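Side-chain contact in sulfite dehydrogenase (PDB 2XTS), which oxidises protein-bound sulfane sulfur in the Sox pathway, using a molybdenum cofactor and passing electrons to heme c: residues 150-153 and 154-157. Residues are numbered along the deposited sequence; the frame is centred on the assembly and turned at random.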
# COMPACT_ATOMS: atom_id res chain seq x y z
N GLY A 150 -4.36 2.93 14.31
CA GLY A 150 -3.89 2.77 15.66
C GLY A 150 -4.81 3.45 16.62
O GLY A 150 -6.01 3.50 16.39
N VAL A 151 -4.23 3.92 17.73
CA VAL A 151 -5.01 4.48 18.81
C VAL A 151 -4.48 5.89 19.08
O VAL A 151 -3.27 6.09 19.16
CB VAL A 151 -4.87 3.60 20.08
CG1 VAL A 151 -5.52 4.25 21.28
CG2 VAL A 151 -5.40 2.18 19.84
N PRO A 152 -5.38 6.88 19.25
CA PRO A 152 -4.92 8.22 19.59
C PRO A 152 -4.23 8.26 20.93
O PRO A 152 -4.68 7.61 21.89
CB PRO A 152 -6.19 9.05 19.65
CG PRO A 152 -7.31 8.14 19.54
CD PRO A 152 -6.85 6.79 19.17
N LEU A 153 -3.15 9.03 21.04
CA LEU A 153 -2.51 9.15 22.35
C LEU A 153 -3.46 9.67 23.42
O LEU A 153 -3.33 9.30 24.59
CB LEU A 153 -1.25 10.03 22.31
CG LEU A 153 -0.06 9.47 21.53
CD1 LEU A 153 1.20 10.30 21.84
CD2 LEU A 153 0.17 7.97 21.77
N SER A 154 -4.41 10.52 23.03
CA SER A 154 -5.35 11.06 24.01
C SER A 154 -6.08 9.96 24.77
O SER A 154 -6.29 10.09 25.98
CB SER A 154 -6.35 11.97 23.31
OG SER A 154 -7.12 11.28 22.35
N VAL A 155 -6.45 8.88 24.11
CA VAL A 155 -7.20 7.84 24.81
C VAL A 155 -6.30 7.02 25.74
O VAL A 155 -6.73 6.62 26.82
CB VAL A 155 -7.99 6.94 23.86
CG1 VAL A 155 -8.90 6.02 24.66
CG2 VAL A 155 -8.83 7.78 22.88
N LEU A 156 -5.04 6.81 25.35
CA LEU A 156 -4.10 6.11 26.23
C LEU A 156 -3.79 6.95 27.46
O LEU A 156 -3.77 6.44 28.59
CB LEU A 156 -2.81 5.82 25.50
CG LEU A 156 -2.95 4.91 24.28
CD1 LEU A 156 -1.58 4.77 23.61
CD2 LEU A 156 -3.51 3.56 24.66
N LEU A 157 -3.57 8.23 27.22
CA LEU A 157 -3.21 9.15 28.30
C LEU A 157 -4.37 9.30 29.28
O LEU A 157 -4.14 9.42 30.48
CB LEU A 157 -2.78 10.49 27.73
CG LEU A 157 -1.43 10.42 27.01
CD1 LEU A 157 -1.16 11.69 26.24
CD2 LEU A 157 -0.26 10.14 27.96
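Val151 and Leu156 meet at about a right angle where strand 143-152 turns into helix 153-160: CG1 of Val151 lies 4.0 Å from CD2 of Leu156. The valine's chi1 of 173° sets CG1 anti to its backbone N and beside the carbonyl carbon, on the side where the helix starts. Leu156 also sends CD1 to within 4.1 Å of CD2 of Leu153, so its two methyls serve different partners. Val151, Leu153 and Leu156 are all buried, and Leu156 also touches Phe109, Leu89, Ile91 and Leu194. Replacing Leu156 with an alanine would probably leave CG1 of Val151 and CD2 of Leu153 without their shared neighbour and open a gap toward Phe109. The side chain of Leu153 is about 13 Å from the bound molybdopterin.

The other flank, though its contacts are no longer, is the more open one: Pro152, Ser154 and Val155 are only partly buried. There the Pro152 ring and Val155 lie side by side, pointing the same way, with CG of Pro152 3.7 Å from CG2 of Val155 in the conformer given, while OG of Ser154 sits 3.6 Å from CB of Pro152.

Backbone bonds fix the turn. Val155 N reaches Pro152 O at 3.1 Å, an i to i+3 bond bent to 137° at the hydrogen. Leu157 N to Leu153 O is shorter, 2.8 Å, and nearly straight at 166°. Proline at the N-cap, followed by this first i to i+4 bond, marks the helix N-terminus at a strand-to-helix junction.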